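Local structure of ulvan Lyase-PL25 (Pseudoalteromonas sp. PLSV, 5UAM) at residues A[164-169]-A[223-228]; A[176-181]-A[188-193]; A[202-207]-A[281-286]. The protein degrades ulvan, the main cell-wall polysaccharide of green seaweeds of the order Ulvales, as a beta-propeller lyase of polysaccharide lyase family 25. One frame throughout, in Å; residues are numbered along the deposited sequence.

Interaction 1: A[164-169]-A[223-228]; sequences YNQAIK and AWAGKG. With PO4 (phosphate ion), chain E.
Gln166 OE1 accepts the backbone N-H of Ala225 at 2.8 Å and is also hydrogen-bonded to His43 NE2, so two groups grip one buried oxygen. The other half of the amide is used as well: Gln166 NE2 donates to Ala223 O at 2.9 Å in an almost straight bond (177°), leaving in its own amide plane but reaching the carbonyl of Ala223 from above its plane. A weak bond to Tyr164 O adds to the hold on NE2. One side-chain amide thus bonds to the C=O of Ala223 and the N-H of Ala225, joining two strands that do not pair with each other. The extended chain (chi2 177°) carries CD toward strand 223-227; the turn of the amide then puts OE1 over a face of the indole, 3.9 Å from Trp224 CG. Further along, Ile168 CD1 packs 3.7 Å from Gly226 CA and also meets Ala225 CB, while the side chains of Ile168 and Lys227 pass each other in opposite directions, Ile168 CG2 3.9 Å from Lys227 CG. At the other end Tyr164, probably the catalytic proton acceptor, has OH 2.8 Å from O3 of a phosphate that probably came from the crystallisation liquor. Strands 165-169 and 223-227 run nearly parallel, axes 7.2 Å apart; strand 175-180 pairs with the former and 232-243 with the latter, and Phe178 touches both Ile168 and Ala225.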
# COMPACT_ATOMS: atom_id res chain seq x y z
N TYR A 164 1.51 -0.68 8.38
CA TYR A 164 0.81 -0.84 7.09
C TYR A 164 -0.58 -0.20 7.05
O TYR A 164 -1.58 -0.87 6.75
CB TYR A 164 0.77 -2.29 6.63
CG TYR A 164 2.10 -2.96 6.46
CD1 TYR A 164 3.06 -2.45 5.61
CD2 TYR A 164 2.40 -4.13 7.15
CE1 TYR A 164 4.25 -3.10 5.43
CE2 TYR A 164 3.58 -4.78 6.99
CZ TYR A 164 4.51 -4.27 6.14
OH TYR A 164 5.70 -4.92 5.96
N ASN A 165 -0.63 1.10 7.30
CA ASN A 165 -1.88 1.83 7.37
C ASN A 165 -2.57 1.95 6.02
O ASN A 165 -1.97 2.36 5.03
CB ASN A 165 -1.64 3.24 7.86
CG ASN A 165 -1.09 3.28 9.23
OD1 ASN A 165 -1.61 2.64 10.14
ND2 ASN A 165 -0.04 4.08 9.42
N GLN A 166 -3.87 1.66 6.01
CA GLN A 166 -4.68 1.72 4.82
C GLN A 166 -5.99 2.34 5.25
O GLN A 166 -6.69 1.79 6.10
CB GLN A 166 -4.85 0.32 4.25
CG GLN A 166 -3.51 -0.31 4.00
CD GLN A 166 -3.59 -1.71 3.52
OE1 GLN A 166 -4.25 -1.99 2.53
NE2 GLN A 166 -2.83 -2.58 4.16
N ALA A 167 -6.30 3.52 4.72
CA ALA A 167 -7.40 4.32 5.23
C ALA A 167 -8.51 4.43 4.19
O ALA A 167 -8.25 4.79 3.04
CB ALA A 167 -6.91 5.71 5.60
N ILE A 168 -9.74 4.15 4.62
CA ILE A 168 -10.90 4.13 3.73
C ILE A 168 -12.02 4.94 4.36
O ILE A 168 -12.32 4.76 5.55
CB ILE A 168 -11.35 2.69 3.45
CG1 ILE A 168 -10.19 1.92 2.82
CG2 ILE A 168 -12.57 2.68 2.52
CD1 ILE A 168 -10.50 0.47 2.56
N LYS A 169 -12.64 5.82 3.58
CA LYS A 169 -13.81 6.56 4.02
C LYS A 169 -15.02 6.10 3.23
O LYS A 169 -14.98 6.05 1.99
CB LYS A 169 -13.63 8.07 3.81
CG LYS A 169 -14.76 8.88 4.43
CD LYS A 169 -14.54 10.38 4.31
CE LYS A 169 -14.63 10.85 2.90
NZ LYS A 169 -14.63 12.37 2.85
N ALA A 223 -2.07 -7.89 4.05
CA ALA A 223 -3.35 -7.58 3.43
C ALA A 223 -3.32 -6.22 2.76
O ALA A 223 -2.56 -5.33 3.14
CB ALA A 223 -4.48 -7.59 4.49
N TRP A 224 -4.18 -6.07 1.75
CA TRP A 224 -4.44 -4.81 1.08
C TRP A 224 -5.94 -4.63 1.01
O TRP A 224 -6.65 -5.46 0.41
CB TRP A 224 -3.84 -4.81 -0.32
CG TRP A 224 -3.73 -3.47 -1.00
CD1 TRP A 224 -2.62 -2.66 -1.02
CD2 TRP A 224 -4.74 -2.78 -1.74
NE1 TRP A 224 -2.87 -1.53 -1.75
CE2 TRP A 224 -4.17 -1.58 -2.21
CE3 TRP A 224 -6.07 -3.07 -2.08
CZ2 TRP A 224 -4.88 -0.67 -2.98
CZ3 TRP A 224 -6.76 -2.15 -2.84
CH2 TRP A 224 -6.18 -0.99 -3.27
N ALA A 225 -6.43 -3.57 1.65
CA ALA A 225 -7.84 -3.27 1.72
C ALA A 225 -8.15 -2.04 0.88
O ALA A 225 -7.43 -1.04 0.95
CB ALA A 225 -8.26 -2.99 3.16
N GLY A 226 -9.23 -2.10 0.11
CA GLY A 226 -9.65 -0.98 -0.70
C GLY A 226 -11.16 -0.94 -0.83
O GLY A 226 -11.86 -1.85 -0.39
N LYS A 227 -11.66 0.12 -1.44
CA LYS A 227 -13.09 0.24 -1.69
C LYS A 227 -13.55 -0.82 -2.67
O LYS A 227 -12.87 -1.16 -3.64
CB LYS A 227 -13.40 1.60 -2.28
CG LYS A 227 -13.61 2.64 -1.24
CD LYS A 227 -15.03 2.56 -0.70
CE LYS A 227 -15.40 3.84 0.01
NZ LYS A 227 -15.42 5.01 -0.90
N GLY A 228 -14.73 -1.35 -2.40
CA GLY A 228 -15.48 -2.13 -3.34
C GLY A 228 -16.58 -1.30 -3.95
O GLY A 228 -16.40 -0.11 -4.22
P PO4 E . 7.78 -6.56 7.97
O1 PO4 E . 8.87 -7.58 8.27
O2 PO4 E . 6.51 -7.25 7.65
O3 PO4 E . 8.27 -5.79 6.78
O4 PO4 E . 7.60 -5.70 9.22

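Interaction 2: A[176-181]-A[188-193]; sequences YLFFRH and WVYQKS. With PO4 (phosphate ion), chain E.
The beta hairpin of strands 175-180 and 188-193 is held here by two antiparallel hydrogen-bonded pairs, Leu177 with Gln191 and Phe179 with Val189, alternating with three non-hydrogen-bonded ones. In the first pair Leu177 N donates a hydrogen bond to Gln191 O at 2.9 Å, and in the second Val189 N donates one to Phe179 O at the same length. Side chains divide between the two faces. On the face of Tyr176, Phe178 and Arg180, the edge of the Tyr176 ring is turned toward the face of Tyr190 in an offset edge-to-face pair, planes at 66°, whereas Tyr190 CB sits over the Phe178 ring, 3.9 Å from its centroid. The straight chain of Lys192 runs alongside Tyr176 with CG over the phenol face, and a single water links Lys192 NZ to Tyr176 OH. On this face too, Arg180 CB lies over the six-membered ring of Trp188, whose NE1 is bonded to Trp221 O. With Arg180 CG anti to the backbone N (chi1 -176°), it runs beside the indole, 3.6 Å from Trp188 NE1; after a bend at chi3 the guanidinium meets a phosphate, probably from the crystallisation liquor, edge-on, NH1 to O2 and NH2 to O4, both at 2.9 Å. The opposite face has Val189 CG2 pressed on the ring of Phe179, 3.6 Å from the centroid, and at that ring's edge Gln191 OE1, itself bonded to Thr159 N, as NE2 is to Ala201 O. The two-pronged grip is characteristic of arginine at an anion site, consistent with substrate binding by Arg180 at the end of a propeller strand.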
# COMPACT_ATOMS: atom_id res chain seq x y z
N TYR A 176 -12.44 3.90 8.23
CA TYR A 176 -11.85 2.63 8.64
C TYR A 176 -10.35 2.68 8.38
O TYR A 176 -9.93 2.96 7.25
CB TYR A 176 -12.45 1.46 7.87
CG TYR A 176 -13.90 1.23 8.19
CD1 TYR A 176 -14.91 1.98 7.58
CD2 TYR A 176 -14.28 0.27 9.11
CE1 TYR A 176 -16.23 1.76 7.89
CE2 TYR A 176 -15.60 0.05 9.43
CZ TYR A 176 -16.58 0.79 8.81
OH TYR A 176 -17.90 0.57 9.13
N LEU A 177 -9.56 2.38 9.41
CA LEU A 177 -8.12 2.28 9.28
C LEU A 177 -7.75 0.82 9.45
O LEU A 177 -8.00 0.24 10.51
CB LEU A 177 -7.38 3.12 10.33
CG LEU A 177 -5.87 3.16 10.15
CD1 LEU A 177 -5.51 3.99 8.93
CD2 LEU A 177 -5.21 3.75 11.41
N PHE A 178 -7.19 0.22 8.40
CA PHE A 178 -6.76 -1.17 8.40
C PHE A 178 -5.24 -1.21 8.58
O PHE A 178 -4.52 -0.38 8.03
CB PHE A 178 -7.11 -1.83 7.06
CG PHE A 178 -8.57 -1.99 6.86
CD1 PHE A 178 -9.31 -0.93 6.39
CD2 PHE A 178 -9.19 -3.19 7.13
CE1 PHE A 178 -10.65 -1.05 6.19
CE2 PHE A 178 -10.58 -3.31 6.96
CZ PHE A 178 -11.28 -2.22 6.49
N PHE A 179 -4.76 -2.15 9.38
CA PHE A 179 -3.34 -2.27 9.65
C PHE A 179 -3.07 -3.60 10.34
O PHE A 179 -3.98 -4.28 10.83
CB PHE A 179 -2.81 -1.11 10.52
CG PHE A 179 -3.55 -0.93 11.81
CD1 PHE A 179 -4.72 -0.17 11.87
CD2 PHE A 179 -3.08 -1.48 12.99
CE1 PHE A 179 -5.40 -0.00 13.06
CE2 PHE A 179 -3.76 -1.31 14.17
CZ PHE A 179 -4.92 -0.56 14.22
N ARG A 180 -1.79 -3.97 10.37
CA ARG A 180 -1.32 -5.08 11.19
C ARG A 180 -1.09 -4.59 12.61
O ARG A 180 -0.38 -3.61 12.82
CB ARG A 180 -0.03 -5.64 10.61
CG ARG A 180 0.50 -6.88 11.32
CD ARG A 180 1.77 -7.44 10.72
NE ARG A 180 2.89 -6.51 10.90
CZ ARG A 180 4.04 -6.60 10.23
NH1 ARG A 180 4.22 -7.56 9.33
NH2 ARG A 180 4.98 -5.69 10.45
N HIS A 181 -1.68 -5.27 13.59
CA HIS A 181 -1.66 -4.80 14.98
C HIS A 181 -0.38 -5.27 15.70
O HIS A 181 -0.40 -5.99 16.70
CB HIS A 181 -2.92 -5.26 15.70
CG HIS A 181 -3.24 -4.56 16.99
ND1 HIS A 181 -2.47 -4.70 18.12
CD2 HIS A 181 -4.32 -3.83 17.36
CE1 HIS A 181 -3.03 -4.04 19.12
NE2 HIS A 181 -4.15 -3.49 18.68
N TRP A 188 -4.29 -8.91 11.89
CA TRP A 188 -4.68 -7.73 11.13
C TRP A 188 -6.04 -7.28 11.61
O TRP A 188 -6.91 -8.11 11.90
CB TRP A 188 -4.70 -7.99 9.62
CG TRP A 188 -3.32 -8.01 9.05
CD1 TRP A 188 -2.37 -8.95 9.29
CD2 TRP A 188 -2.73 -7.04 8.20
NE1 TRP A 188 -1.21 -8.63 8.62
CE2 TRP A 188 -1.41 -7.48 7.93
CE3 TRP A 188 -3.18 -5.86 7.62
CZ2 TRP A 188 -0.54 -6.76 7.11
CZ3 TRP A 188 -2.28 -5.13 6.78
CH2 TRP A 188 -1.00 -5.60 6.55
N VAL A 189 -6.21 -5.97 11.69
CA VAL A 189 -7.37 -5.37 12.33
C VAL A 189 -7.83 -4.17 11.52
O VAL A 189 -7.12 -3.64 10.67
CB VAL A 189 -7.06 -4.90 13.76
CG1 VAL A 189 -6.49 -6.03 14.61
CG2 VAL A 189 -6.08 -3.72 13.71
N TYR A 190 -9.01 -3.68 11.88
CA TYR A 190 -9.36 -2.30 11.58
C TYR A 190 -9.80 -1.58 12.84
O TYR A 190 -10.23 -2.19 13.82
CB TYR A 190 -10.46 -2.20 10.51
CG TYR A 190 -11.82 -2.74 10.92
CD1 TYR A 190 -12.71 -1.97 11.64
CD2 TYR A 190 -12.22 -4.02 10.56
CE1 TYR A 190 -13.96 -2.45 12.01
CE2 TYR A 190 -13.46 -4.51 10.92
CZ TYR A 190 -14.34 -3.73 11.64
OH TYR A 190 -15.58 -4.24 11.99
N GLN A 191 -9.65 -0.25 12.80
CA GLN A 191 -10.30 0.63 13.76
C GLN A 191 -11.23 1.57 13.01
O GLN A 191 -10.86 2.12 11.96
CB GLN A 191 -9.29 1.44 14.58
CG GLN A 191 -8.49 0.61 15.56
CD GLN A 191 -7.68 1.43 16.52
OE1 GLN A 191 -6.47 1.63 16.35
NE2 GLN A 191 -8.35 1.92 17.55
N LYS A 192 -12.43 1.72 13.56
CA LYS A 192 -13.52 2.47 12.94
C LYS A 192 -13.77 3.76 13.70
O LYS A 192 -13.84 3.77 14.93
CB LYS A 192 -14.80 1.61 12.94
CG LYS A 192 -16.04 2.30 12.35
CD LYS A 192 -17.26 1.41 12.48
CE LYS A 192 -18.47 2.11 11.95
NZ LYS A 192 -19.69 1.26 12.08
N SER A 193 -13.95 4.86 12.95
CA SER A 193 -14.34 6.14 13.53
C SER A 193 -15.58 6.65 12.83
O SER A 193 -15.63 6.67 11.60
CB SER A 193 -13.22 7.19 13.39
OG SER A 193 -13.71 8.48 13.74
P PO4 E . 7.78 -6.56 7.97
O1 PO4 E . 8.87 -7.58 8.27
O2 PO4 E . 6.51 -7.25 7.65
O3 PO4 E . 8.27 -5.79 6.78
O4 PO4 E . 7.60 -5.70 9.22
O HOH W 1 -18.98 -1.39 10.65

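Interaction 3: A[202-207]-A[281-286]; sequences SPVSFL and LVLPVT
Val204 makes the first, slight touch, its CG1 lying 4.3 Å from Leu283 CD1. Ser205 comes next and contributes mainly backbone: its carbonyl oxygen is approached by Leu283 CD1 and by Pro284 CB, each at 3.6 Å, while its CB meets Pro284 CB. The hydroxyl is engaged elsewhere, bonded to Asp187 OD2. At Phe206 the two segments are joined by a true polar bond. Val285 N donates to Phe206 O at 2.9 Å, entering from well above the carbonyl plane (57° out of it). The CB of Phe206 points away from 281-286 yet still touches Leu283 CD1; the ring meets that of Trp273. Phe206 and Leu207 both face Trp188 on the other side, forming a classic beta bulge in strand 204-211. Leu207 closes the contact: its side chain lies beside that of Val285, pointing the same way, with CD2 4.1 Å from Val285 CB, and its CA approaches Val285 O. The peptide bond before Pro284 is cis, and the chain passes through Val285 to Thr286, whose hydroxyl caps the start of helix 287-293. Besides a CA-H...O contact and the one conventional hydrogen bond, the contact is mostly apolar side chains laid against one another and against peptide carbonyls. This implies a loop docked on a bulged strand: Val285 is backbone-bonded to Lys208 as well as Phe206, but across these two segments the pairing is a single bridge.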
# COMPACT_ATOMS: atom_id res chain seq x y z
N SER A 202 -12.28 0.30 19.44
CA SER A 202 -11.22 -0.67 19.64
C SER A 202 -11.01 -1.51 18.37
O SER A 202 -11.96 -1.73 17.60
CB SER A 202 -11.55 -1.59 20.81
OG SER A 202 -11.53 -0.86 22.02
N PRO A 203 -9.80 -2.00 18.15
CA PRO A 203 -9.54 -2.81 16.97
C PRO A 203 -10.42 -4.04 16.89
O PRO A 203 -10.71 -4.71 17.89
CB PRO A 203 -8.06 -3.19 17.12
CG PRO A 203 -7.47 -2.09 17.94
CD PRO A 203 -8.55 -1.70 18.89
N VAL A 204 -10.79 -4.36 15.65
CA VAL A 204 -11.53 -5.57 15.30
C VAL A 204 -10.60 -6.43 14.44
O VAL A 204 -10.14 -5.99 13.37
CB VAL A 204 -12.79 -5.22 14.50
CG1 VAL A 204 -13.51 -6.48 14.04
CG2 VAL A 204 -13.72 -4.35 15.31
N SER A 205 -10.30 -7.65 14.92
CA SER A 205 -9.41 -8.56 14.21
C SER A 205 -10.14 -9.23 13.05
O SER A 205 -11.20 -9.84 13.25
CB SER A 205 -8.88 -9.66 15.12
OG SER A 205 -8.00 -9.15 16.10
N PHE A 206 -9.56 -9.18 11.85
CA PHE A 206 -10.12 -9.87 10.70
C PHE A 206 -9.24 -10.98 10.13
O PHE A 206 -9.76 -11.87 9.43
CB PHE A 206 -10.60 -8.91 9.59
CG PHE A 206 -9.49 -8.17 8.89
CD1 PHE A 206 -9.03 -6.94 9.36
CD2 PHE A 206 -8.90 -8.70 7.76
CE1 PHE A 206 -8.02 -6.27 8.71
CE2 PHE A 206 -7.89 -8.04 7.11
CZ PHE A 206 -7.44 -6.82 7.59
N LEU A 207 -7.95 -11.01 10.46
CA LEU A 207 -7.08 -12.14 10.14
C LEU A 207 -6.34 -12.54 11.40
O LEU A 207 -5.77 -11.69 12.09
CB LEU A 207 -6.07 -11.82 9.04
CG LEU A 207 -6.67 -11.78 7.63
CD1 LEU A 207 -5.72 -11.08 6.66
CD2 LEU A 207 -6.99 -13.18 7.14
N LEU A 281 -18.30 -15.33 6.64
CA LEU A 281 -17.12 -15.80 7.35
C LEU A 281 -17.17 -15.33 8.80
O LEU A 281 -17.54 -14.19 9.08
CB LEU A 281 -15.86 -15.22 6.71
CG LEU A 281 -15.71 -15.47 5.21
CD1 LEU A 281 -14.63 -14.60 4.61
CD2 LEU A 281 -15.42 -16.95 4.95
N VAL A 282 -16.74 -16.20 9.71
CA VAL A 282 -16.58 -15.82 11.11
C VAL A 282 -15.23 -15.14 11.29
O VAL A 282 -14.22 -15.62 10.78
CB VAL A 282 -16.69 -17.06 12.02
CG1 VAL A 282 -16.50 -16.67 13.47
CG2 VAL A 282 -18.03 -17.75 11.82
N LEU A 283 -15.21 -14.02 12.02
CA LEU A 283 -13.95 -13.33 12.26
C LEU A 283 -13.37 -13.73 13.60
O LEU A 283 -14.10 -14.03 14.54
CB LEU A 283 -14.14 -11.82 12.30
CG LEU A 283 -14.52 -11.06 11.04
CD1 LEU A 283 -14.18 -9.60 11.21
CD2 LEU A 283 -13.82 -11.61 9.85
N PRO A 284 -12.04 -13.71 13.72
CA PRO A 284 -11.07 -13.44 12.66
C PRO A 284 -10.89 -14.66 11.78
O PRO A 284 -11.03 -15.80 12.27
CB PRO A 284 -9.79 -13.13 13.44
CG PRO A 284 -9.91 -13.93 14.66
CD PRO A 284 -11.38 -13.90 15.03
N VAL A 285 -10.61 -14.43 10.50
CA VAL A 285 -10.39 -15.52 9.56
C VAL A 285 -9.06 -16.19 9.87
O VAL A 285 -8.02 -15.53 10.00
CB VAL A 285 -10.47 -15.01 8.12
CG1 VAL A 285 -10.06 -16.11 7.13
CG2 VAL A 285 -11.87 -14.49 7.83
N THR A 286 -9.09 -17.52 9.97
CA THR A 286 -7.89 -18.32 10.18
C THR A 286 -7.38 -18.86 8.85
O THR A 286 -8.10 -18.91 7.85
CB THR A 286 -8.22 -19.52 11.05
OG1 THR A 286 -9.21 -20.29 10.38
CG2 THR A 286 -8.74 -19.08 12.42

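Strands of all three contacts lie in one antiparallel sheet, onto which the loop 281-286 docks, and each contact leads to the next through neighbouring strands. Interactions 1 and 2 have centres 9 Å apart and are joined by backbone pairing, Gln166 O with Phe178 N and Ile168 O with Tyr176 N, each 2.8 Å. They converge on the catalytic pocket, where Tyr164 CE2 lies 3.7 Å from Arg180 NH1 and both residues reach the same phosphate, which His99, His119, His184 and Tyr222 also bind. Interaction 3, about 10 Å from interaction 2 between centres, continues the sheet outward: Trp188 O meets Phe206 N at 2.8 Å. It touches interaction 1 more lightly, through Leu207 CD1 and Ala223 CB.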